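Local coordinates for protein cellulase (Uncultured bacterium, PDB 6XSO) that hydrolyses beta-glucan chains internally as a broad-specificity endoglucanase of glycoside hydrolase family 5, and probably also attacks related plant polysaccharides such as xylan, at residues A[114-119]-A[167-172]; A[27-32]-A[343-348]; A[226-231]-A[261-266]. All blocks are in the same frame, centred on the assembly; numbering follows the deposited sequence. Where two conformers were deposited one is given.

All three contacts are parallel strand pairings in one eight-stranded (beta/alpha)8 barrel. Interaction 1 joins the third and fourth strands, interaction 3 the fifth and sixth, and interaction 2 closes the ring by setting the first beside the eighth. Neighbouring strands 168-171 and 229-232 join interactions 1 and 3, centres about 11 Å apart, Phe170 O lying 2.9 Å from Ile230 N, a probable hydrogen bond. Interactions 1 and 2, about 12 Å apart between centres, meet inside the barrel, where Ile118 CD1 lies 3.5 Å from Phe347 CZ. Interactions 2 and 3 do not touch. In this family the catalytic glutamates typically follow strands four and seven, so the active site probably lies beyond the C-terminal end of 168-171.

Interaction 1: residues A[114-119]-A[167-172]; sequences DMYCII and KVLFES
Lys167 lays its aliphatic chain across the ring of Tyr116 at the start of two neighbouring parallel strands, the third and fourth of the (beta/alpha)8 barrel. The lysine chain bends at chi2 (-67°), and this turn brings CD over the middle of the ring, 3.6 Å from the Tyr116 centroid, in a CH-pi contact. A long chain suits the place because its methylenes can pack on the aromatic face while NZ continues past it, making an off-centre cation-pi contact. Beyond the ring the contact becomes loose and wet. Lys167 NZ stops 4.0 Å from Asp114 OD1, too far for a salt bridge, and three waters accept bonds from it; two of these join it to the Asp114 carboxylate, while the third donates to Tyr116 OH, which is also bonded to Glu20. An alanine in place of Tyr116 would probably leave the lysine methylenes without their aromatic support and free the chain to turn, with the third water and Glu20 deprived of the hydroxyl.

Deeper in, the residues are buried and the packing is close. Four backbone bonds run alternately between the strands, beginning with Cys117 N to Lys167 O at 2.8 Å. Ile119 and Phe170 lie side by side on the outer face, with Ile119 CG1 3.8 Å from Phe170 CD1, and are covered by helix 140-161; branched and aromatic residues fill this layer well. Leu169 turns to the interior, where Leu169 CD1 touches the edge of the Tyr116 ring, 3.8 Å from Tyr116 CD2. Glu171 points toward strand 116-119; its OE2 is salt-bridged to Arg80, while Glu171 OE1 rests 3.6 Å from Ile118 CG2.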
loop_
_atom_site.group_PDB
_atom_site.type_symbol
_atom_site.label_atom_id
_atom_site.label_comp_id
_atom_site.label_asym_id
_atom_site.label_seq_id
_atom_site.Cartn_x
_atom_site.Cartn_y
_atom_site.Cartn_z
ATOM N N ASP A 114 6.183 7.115 16.778
ATOM C CA ASP A 114 4.872 7.747 16.687
ATOM C C ASP A 114 4.488 8.039 15.239
ATOM O O ASP A 114 3.756 8.992 14.950
ATOM C CB ASP A 114 4.762 8.991 17.565
ATOM C CG ASP A 114 3.333 9.257 17.979
ATOM O OD1 ASP A 114 2.642 8.293 18.388
ATOM O OD2 ASP A 114 2.899 10.422 17.877
ATOM N N MET A 115 4.972 7.211 14.322
ATOM C CA MET A 115 4.500 7.246 12.950
ATOM C C MET A 115 3.394 6.213 12.758
ATOM O O MET A 115 3.322 5.208 13.470
ATOM C CB MET A 115 5.642 6.946 11.968
ATOM C CG MET A 115 6.689 8.090 11.867
ATOM S SD MET A 115 7.913 7.871 10.535
ATOM C CE MET A 115 8.841 6.554 11.258
ATOM N N TYR A 116 2.523 6.469 11.784
ATOM C CA TYR A 116 1.573 5.457 11.338
ATOM C C TYR A 116 2.304 4.326 10.619
ATOM O O TYR A 116 3.356 4.515 10.010
ATOM C CB TYR A 116 0.556 6.067 10.367
ATOM C CG TYR A 116 -0.395 7.025 11.011
ATOM C CD1 TYR A 116 -0.039 8.341 11.236
ATOM C CD2 TYR A 116 -1.645 6.607 11.419
ATOM C CE1 TYR A 116 -0.909 9.226 11.845
ATOM C CE2 TYR A 116 -2.516 7.467 12.019
ATOM C CZ TYR A 116 -2.146 8.784 12.221
ATOM O OH TYR A 116 -3.017 9.645 12.825
ATOM N N CYS A 117 1.718 3.129 10.675
ATOM C CA CYS A 117 2.263 1.960 10.000
ATOM C C CYS A 117 1.138 1.231 9.273
ATOM O O CYS A 117 0.124 0.892 9.885
ATOM C CB CYS A 117 2.918 0.999 10.996
ATOM S SG CYS A 117 3.816 -0.345 10.182
ATOM N N ILE A 118 1.301 1.016 7.970
ATOM C CA ILE A 118 0.382 0.188 7.186
ATOM C C ILE A 118 1.068 -1.145 6.905
ATOM O O ILE A 118 2.184 -1.169 6.377
ATOM C CB ILE A 118 0.026 0.883 5.859
ATOM C CG1 ILE A 118 -0.720 2.201 6.065
ATOM C CG2 ILE A 118 -0.805 -0.066 4.972
ATOM C CD1 ILE A 118 -0.789 3.056 4.762
ATOM N N ILE A 119 0.386 -2.260 7.208
ATOM C CA ILE A 119 0.841 -3.581 6.780
ATOM C C ILE A 119 -0.186 -4.142 5.801
ATOM O O ILE A 119 -1.387 -3.881 5.931
ATOM C CB ILE A 119 1.086 -4.587 7.914
ATOM C CG1 ILE A 119 -0.147 -4.718 8.795
ATOM C CG2 ILE A 119 2.327 -4.165 8.721
ATOM C CD1 ILE A 119 -0.008 -5.842 9.840
ATOM N N LYS A 167 -2.517 3.873 15.294
ATOM C CA LYS A 167 -1.404 4.119 14.384
ATOM C C LYS A 167 -1.165 2.954 13.433
ATOM O O LYS A 167 -0.509 3.145 12.400
ATOM C CB LYS A 167 -0.127 4.395 15.173
ATOM C CG LYS A 167 -0.115 5.742 15.882
ATOM C CD LYS A 167 -0.073 6.888 14.892
ATOM C CE LYS A 167 0.290 8.221 15.579
ATOM N NZ LYS A 167 -0.831 8.751 16.384
ATOM N N VAL A 168 -1.715 1.772 13.720
ATOM C CA VAL A 168 -1.549 0.599 12.868
ATOM C C VAL A 168 -2.805 0.422 12.022
ATOM O O VAL A 168 -3.912 0.277 12.559
ATOM C CB VAL A 168 -1.240 -0.670 13.676
ATOM C CG1 VAL A 168 -1.188 -1.880 12.743
ATOM C CG2 VAL A 168 0.084 -0.520 14.414
ATOM N N LEU A 169 -2.616 0.410 10.703
ATOM C CA LEU A 169 -3.672 0.199 9.726
ATOM C C LEU A 169 -3.370 -1.056 8.919
ATOM O O LEU A 169 -2.207 -1.437 8.757
ATOM C CB LEU A 169 -3.794 1.380 8.737
ATOM C CG LEU A 169 -4.441 2.656 9.272
ATOM C CD1 LEU A 169 -3.415 3.498 10.040
ATOM C CD2 LEU A 169 -5.070 3.485 8.157
ATOM N N PHE A 170 -4.424 -1.714 8.420
ATOM C CA PHE A 170 -4.276 -2.881 7.567
ATOM C C PHE A 170 -4.765 -2.564 6.156
ATOM O O PHE A 170 -5.771 -1.869 5.980
ATOM C CB PHE A 170 -5.133 -4.057 8.052
ATOM C CG PHE A 170 -4.888 -4.504 9.476
ATOM C CD1 PHE A 170 -3.672 -4.317 10.129
ATOM C CD2 PHE A 170 -5.908 -5.166 10.159
ATOM C CE1 PHE A 170 -3.500 -4.765 11.441
ATOM C CE2 PHE A 170 -5.736 -5.616 11.458
ATOM C CZ PHE A 170 -4.535 -5.414 12.096
ATOM N N GLU A 171 -4.083 -3.124 5.149
ATOM C CA GLU A 171 -4.417 -2.954 3.738
ATOM C C GLU A 171 -4.688 -4.316 3.105
ATOM O O GLU A 171 -3.854 -5.216 3.174
ATOM C CB GLU A 171 -3.283 -2.229 3.009
ATOM C CG GLU A 171 -3.294 -2.310 1.496
ATOM C CD GLU A 171 -1.955 -1.884 0.908
ATOM O OE1 GLU A 171 -1.253 -1.082 1.565
ATOM O OE2 GLU A 171 -1.614 -2.334 -0.214
ATOM N N SER A 172 -5.838 -4.423 2.446
ATOM C CA SER A 172 -6.414 -5.707 2.049
ATOM C C SER A 172 -5.511 -6.541 1.144
ATOM O O SER A 172 -5.412 -7.762 1.320
ATOM C CB SER A 172 -7.750 -5.424 1.352
ATOM O OG SER A 172 -7.587 -4.559 0.221
HETATM O O HOH W 1 0.344 11.121 17.360
HETATM O O HOH W 2 -0.038 7.468 19.128
HETATM O O HOH W 3 -1.737 11.357 14.672
#

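Interaction 2: residues A[27-32]-A[343-348]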
loop_
_atom_site.group_PDB
_atom_site.type_symbol
_atom_site.label_atom_id
_atom_site.label_comp_id
_atom_site.label_asym_id
_atom_site.label_seq_id
_atom_site.Cartn_x
_atom_site.Cartn_y
_atom_site.Cartn_z
ATOM N N LYS A 27 -5.148 12.304 6.777
ATOM C CA LYS A 27 -4.564 13.635 6.903
ATOM C C LYS A 27 -3.358 13.626 7.833
ATOM O O LYS A 27 -2.334 14.268 7.551
ATOM C CB LYS A 27 -5.621 14.603 7.438
ATOM C CG LYS A 27 -5.110 15.989 7.805
ATOM C CD LYS A 27 -6.233 16.832 8.412
ATOM C CE LYS A 27 -5.722 18.169 8.956
ATOM N NZ LYS A 27 -4.782 17.995 10.106
ATOM N N ASN A 28 -3.461 12.922 8.960
ATOM C CA ASN A 28 -2.414 12.989 9.975
ATOM C C ASN A 28 -1.173 12.191 9.593
ATOM O O ASN A 28 -0.126 12.376 10.226
ATOM C CB ASN A 28 -2.933 12.516 11.332
ATOM C CG ASN A 28 -3.917 13.472 11.937
ATOM O OD1 ASN A 28 -3.890 14.661 11.649
ATOM N ND2 ASN A 28 -4.781 12.965 12.800
ATOM N N MET A 29 -1.272 11.319 8.587
ATOM C CA MET A 29 -0.105 10.583 8.119
ATOM C C MET A 29 0.981 11.497 7.552
ATOM O O MET A 29 2.160 11.117 7.543
ATOM C CB MET A 29 -0.506 9.614 7.018
ATOM C CG MET A 29 -1.239 8.387 7.503
ATOM S SD MET A 29 -1.996 7.446 6.163
ATOM C CE MET A 29 -2.842 6.166 7.101
ATOM N N GLY A 30 0.636 12.702 7.113
ATOM C CA GLY A 30 1.659 13.561 6.537
ATOM C C GLY A 30 2.172 12.986 5.228
ATOM O O GLY A 30 1.397 12.588 4.348
ATOM N N VAL A 31 3.500 12.945 5.098
ATOM C CA VAL A 31 4.153 12.283 3.976
ATOM C C VAL A 31 4.730 10.962 4.460
ATOM O O VAL A 31 5.350 10.901 5.526
ATOM C CB VAL A 31 5.245 13.119 3.282
ATOM C CG1 VAL A 31 4.599 14.159 2.399
ATOM C CG2 VAL A 31 6.214 13.722 4.286
ATOM N N GLY A 32 4.540 9.919 3.646
ATOM C CA GLY A 32 4.941 8.573 3.990
ATOM C C GLY A 32 6.003 8.013 3.055
ATOM O O GLY A 32 6.338 8.596 2.021
ATOM N N GLY A 343 -6.572 16.217 1.176
ATOM C CA GLY A 343 -6.492 15.300 2.297
ATOM C C GLY A 343 -6.086 13.891 1.925
ATOM O O GLY A 343 -6.435 12.946 2.650
ATOM N N ILE A 344 -5.342 13.728 0.828
ATOM C CA ILE A 344 -4.859 12.441 0.333
ATOM C C ILE A 344 -3.419 12.254 0.793
ATOM O O ILE A 344 -2.580 13.142 0.601
ATOM C CB ILE A 344 -4.947 12.397 -1.205
ATOM C CG1 ILE A 344 -6.409 12.460 -1.656
ATOM C CG2 ILE A 344 -4.191 11.196 -1.758
ATOM C CD1 ILE A 344 -6.579 12.543 -3.168
ATOM N N ALA A 345 -3.136 11.124 1.438
ATOM C CA ALA A 345 -1.785 10.833 1.896
ATOM C C ALA A 345 -0.994 10.147 0.790
ATOM O O ALA A 345 -1.542 9.377 0.001
ATOM C CB ALA A 345 -1.819 9.913 3.116
ATOM N N THR A 346 0.300 10.446 0.728
ATOM C CA THR A 346 1.202 9.873 -0.268
ATOM C C THR A 346 2.325 9.110 0.421
ATOM O O THR A 346 2.802 9.529 1.486
ATOM C CB THR A 346 1.831 10.947 -1.174
ATOM O OG1 THR A 346 2.752 11.759 -0.456
ATOM C CG2 THR A 346 0.752 11.835 -1.774
ATOM N N PHE A 347 2.715 7.965 -0.177
ATOM C CA PHE A 347 3.799 7.117 0.332
ATOM C C PHE A 347 4.796 6.868 -0.805
ATOM O O PHE A 347 4.499 6.123 -1.743
ATOM C CB PHE A 347 3.248 5.779 0.877
ATOM C CG PHE A 347 2.499 5.890 2.188
ATOM C CD1 PHE A 347 1.226 6.422 2.232
ATOM C CD2 PHE A 347 3.052 5.412 3.380
ATOM C CE1 PHE A 347 0.535 6.517 3.431
ATOM C CE2 PHE A 347 2.360 5.494 4.587
ATOM C CZ PHE A 347 1.109 6.043 4.614
ATOM N N TYR A 348 5.980 7.487 -0.728
ATOM C CA TYR A 348 6.982 7.359 -1.786
ATOM C C TYR A 348 7.533 5.930 -1.852
ATOM O O TYR A 348 7.715 5.276 -0.825
ATOM C CB TYR A 348 8.123 8.381 -1.547
ATOM C CG TYR A 348 9.023 8.459 -2.737
ATOM C CD1 TYR A 348 10.193 7.709 -2.786
ATOM C CD2 TYR A 348 8.690 9.241 -3.836
ATOM C CE1 TYR A 348 10.998 7.727 -3.906
ATOM C CE2 TYR A 348 9.490 9.264 -4.952
ATOM C CZ TYR A 348 10.635 8.503 -4.985
ATOM O OH TYR A 348 11.400 8.523 -6.124
HETATM O O HOH W 4 1.374 13.012 1.670
HETATM O O HOH W 5 5.376 10.662 0.100
#
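Met29 and Phe347 both hold CG anti to the carbonyl carbon (chi1 -75° and -72°), and a chi2 of 168° in Met29 carries its sulfur on to the phenylalanine ring. The two side chains cross at about a right angle. Met29 SD lies in the ring plane at the edge, 3.7 Å from Phe347 CZ, in a Met-aromatic contact, and the same sulfur packs against Ala345 CB at 3.9 Å. An unbranched, flexible thioether can touch the ring edge and the small methyl of Ala345 with the same atom. Gly32 takes the face of the ring instead: its CA stands 3.7 Å from Phe347 CD2, a CH-pi contact, and a side chain would collide there, since a CB built on Gly32 would fall only 2.4 Å from that CD2.

This is the seam of the (beta/alpha)8 barrel, where the last strand, 345-349, lies parallel to the first, 31-34. Gly343, with positive phi, ends helix 325-341 in a Schellman motif just ahead of that last strand, and Gly30, also at positive phi, leads out of helix 22-28. Two direct bonds join the strands: Gly32 N gives to Thr346 O at 2.8 Å, and Tyr348 N reaches Gly32 O from above the carbonyl plane. Before Gly32 the backbones stand further apart, and a water fills the step, donating to Gly30 O and accepting from Thr346 N at 2.9 Å. A second water donates to Gly32 O and is hydrogen-bonded to Thr346 OG1, a hydroxyl well placed on the outer side beside Val31. Val31 CG1 lies 4.2 Å from Thr346 OG1, and the valine packs outward on helices 325-341 and 366-377.

Interaction 3: residues A[226-231]-A[261-266]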
loop_
_atom_site.group_PDB
_atom_site.type_symbol
_atom_site.label_atom_id
_atom_site.label_comp_id
_atom_site.label_asym_id
_atom_site.label_seq_id
_atom_site.Cartn_x
_atom_site.Cartn_y
_atom_site.Cartn_z
ATOM N N ARG A 226 -12.871 -1.113 15.157
ATOM C CA ARG A 226 -12.746 0.303 14.840
ATOM C C ARG A 226 -11.445 0.652 14.133
ATOM O O ARG A 226 -11.263 1.815 13.752
ATOM C CB ARG A 226 -12.855 1.152 16.114
ATOM C CG ARG A 226 -14.163 1.010 16.872
ATOM C CD ARG A 226 -14.061 1.715 18.229
ATOM N NE ARG A 226 -13.080 1.082 19.115
ATOM C CZ ARG A 226 -12.317 1.728 19.995
ATOM N NH1 ARG A 226 -12.388 3.050 20.114
ATOM N NH2 ARG A 226 -11.463 1.052 20.755
ATOM N N ARG A 227 -10.539 -0.304 13.943
ATOM C CA ARG A 227 -9.277 -0.012 13.275
ATOM C C ARG A 227 -9.525 0.540 11.873
ATOM O O ARG A 227 -10.467 0.140 11.186
ATOM C CB ARG A 227 -8.412 -1.276 13.203
ATOM C CG ARG A 227 -7.015 -1.021 12.639
ATOM C CD ARG A 227 -6.113 -2.251 12.702
ATOM N NE ARG A 227 -6.122 -2.801 14.058
ATOM C CZ ARG A 227 -5.522 -2.260 15.113
ATOM N NH1 ARG A 227 -4.798 -1.158 15.003
ATOM N NH2 ARG A 227 -5.659 -2.847 16.292
ATOM N N ASN A 228 -8.676 1.465 11.455
ATOM C CA ASN A 228 -8.782 2.011 10.111
ATOM C C ASN A 228 -8.192 1.029 9.118
ATOM O O ASN A 228 -7.041 0.601 9.261
ATOM C CB ASN A 228 -8.136 3.380 10.104
ATOM C CG ASN A 228 -8.970 4.372 10.862
ATOM O OD1 ASN A 228 -10.191 4.404 10.704
ATOM N ND2 ASN A 228 -8.333 5.162 11.721
ATOM N N LEU A 229 -9.014 0.642 8.144
ATOM C CA LEU A 229 -8.684 -0.372 7.163
ATOM C C LEU A 229 -8.713 0.229 5.765
ATOM O O LEU A 229 -9.371 1.242 5.509
ATOM C CB LEU A 229 -9.693 -1.523 7.216
ATOM C CG LEU A 229 -9.976 -2.150 8.578
ATOM C CD1 LEU A 229 -10.991 -3.256 8.465
ATOM C CD2 LEU A 229 -8.681 -2.676 9.145
ATOM N N ILE A 230 -7.966 -0.390 4.863
ATOM C CA ILE A 230 -7.721 0.166 3.535
ATOM C C ILE A 230 -7.987 -0.923 2.511
ATOM O O ILE A 230 -7.497 -2.049 2.657
ATOM C CB ILE A 230 -6.255 0.634 3.402
ATOM C CG1 ILE A 230 -5.862 1.607 4.505
ATOM C CG2 ILE A 230 -6.003 1.209 2.019
ATOM C CD1 ILE A 230 -4.366 1.617 4.732
ATOM N N VAL A 231 -8.772 -0.595 1.477
ATOM C CA VAL A 231 -9.030 -1.509 0.365
ATOM C C VAL A 231 -8.502 -0.859 -0.913
ATOM O O VAL A 231 -8.622 0.362 -1.095
ATOM C CB VAL A 231 -10.520 -1.899 0.227
ATOM C CG1 VAL A 231 -10.954 -2.701 1.434
ATOM C CG2 VAL A 231 -11.399 -0.691 0.032
ATOM N N ARG A 261 -17.906 2.893 6.996
ATOM C CA ARG A 261 -18.192 4.311 6.799
ATOM C C ARG A 261 -17.062 5.193 7.325
ATOM O O ARG A 261 -16.472 5.969 6.567
ATOM C CB ARG A 261 -19.526 4.717 7.436
ATOM C CG ARG A 261 -19.953 6.127 7.046
ATOM C CD ARG A 261 -21.249 6.541 7.717
ATOM N NE ARG A 261 -21.031 7.161 9.019
ATOM C CZ ARG A 261 -21.462 6.666 10.178
ATOM N NH1 ARG A 261 -22.149 5.532 10.222
ATOM N NH2 ARG A 261 -21.209 7.320 11.301
ATOM N N ASP A 262 -16.759 5.102 8.621
ATOM C CA ASP A 262 -15.842 6.036 9.256
ATOM C C ASP A 262 -14.441 5.486 9.446
ATOM O O ASP A 262 -13.556 6.240 9.849
ATOM C CB ASP A 262 -16.377 6.483 10.611
ATOM C CG ASP A 262 -17.646 7.252 10.499
ATOM O OD1 ASP A 262 -17.853 7.909 9.467
ATOM O OD2 ASP A 262 -18.430 7.202 11.457
ATOM N N HIS A 263 -14.207 4.215 9.140
ATOM C CA HIS A 263 -12.924 3.576 9.396
ATOM C C HIS A 263 -12.443 2.808 8.182
ATOM O O HIS A 263 -11.804 1.761 8.304
ATOM C CB HIS A 263 -12.976 2.688 10.638
ATOM C CG HIS A 263 -13.226 3.444 11.898
ATOM N ND1 HIS A 263 -12.334 4.369 12.395
ATOM C CD2 HIS A 263 -14.266 3.418 12.765
ATOM C CE1 HIS A 263 -12.815 4.885 13.512
ATOM N NE2 HIS A 263 -13.990 4.324 13.756
ATOM N N ILE A 264 -12.685 3.366 6.993
ATOM C CA ILE A 264 -12.316 2.754 5.720
ATOM C C ILE A 264 -11.699 3.806 4.803
ATOM O O ILE A 264 -12.164 4.951 4.739
ATOM C CB ILE A 264 -13.552 2.083 5.079
ATOM C CG1 ILE A 264 -13.144 1.248 3.869
ATOM C CG2 ILE A 264 -14.597 3.133 4.658
ATOM C CD1 ILE A 264 -12.305 0.061 4.219
ATOM N N ALA A 265 -10.638 3.407 4.104
ATOM C CA ALA A 265 -9.988 4.230 3.102
ATOM C C ALA A 265 -9.756 3.400 1.848
ATOM O O ALA A 265 -9.734 2.166 1.891
ATOM C CB ALA A 265 -8.639 4.751 3.601
ATOM N N VAL A 266 -9.587 4.091 0.716
ATOM C CA VAL A 266 -9.307 3.456 -0.570
ATOM C C VAL A 266 -7.893 3.818 -0.990
ATOM O O VAL A 266 -7.463 4.970 -0.835
ATOM C CB VAL A 266 -10.331 3.872 -1.646
ATOM C CG1 VAL A 266 -9.899 3.434 -3.060
ATOM C CG2 VAL A 266 -11.702 3.300 -1.292
#
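His263 and Asn228 cross with imidazole and amide planes 36° apart, a turn that still lets His263 ND1 donate to Asn228 OD1 at 2.7 Å. The oxygen lies in the plane of the ring, at its edge, and the bond has an N-H...O angle of 152°. His263 starts out toward 226-231, and its CG is anti to the carbonyl carbon (chi1 -64°). Arg226 O sits over one face of the ring, offset toward the rim and 3.2 Å from His263 CG; it is also near ND1, but at an angle too poor for a hydrogen bond. Asp262 CB lies over the other face. The in-plane bond needs the proton on ND1; Arg226 O takes no share of it, although its partial negative charge may help to stabilise a positive ring. Asparagine suits its place because it can accept through OD1 while ND2 gives to Glu20 O, which fixes which way round the amide sits.

These side chains stand just before the N-terminal ends of the fifth and sixth strands of the (beta/alpha)8 barrel, parallel neighbours linked through a beta-alpha-beta unit that contains helix 249-252. Leu229 N gives to His263 O at 3.0 Å, and the ladder continues through Ala265 N to Leu229 O and Val231 N to Ala265 O. On the outer face Ile264 swings CD1 back across the strand pair, 3.4 Å from Leu229 O and 4.1 Å from Val231 CG1, its side chain oblique to that of the valine, while Leu229 and Val231 pack on helix 196-219. Inside the barrel the bulkier Ile230 sets CG1 4.3 Å from the methyl CB of Ala265.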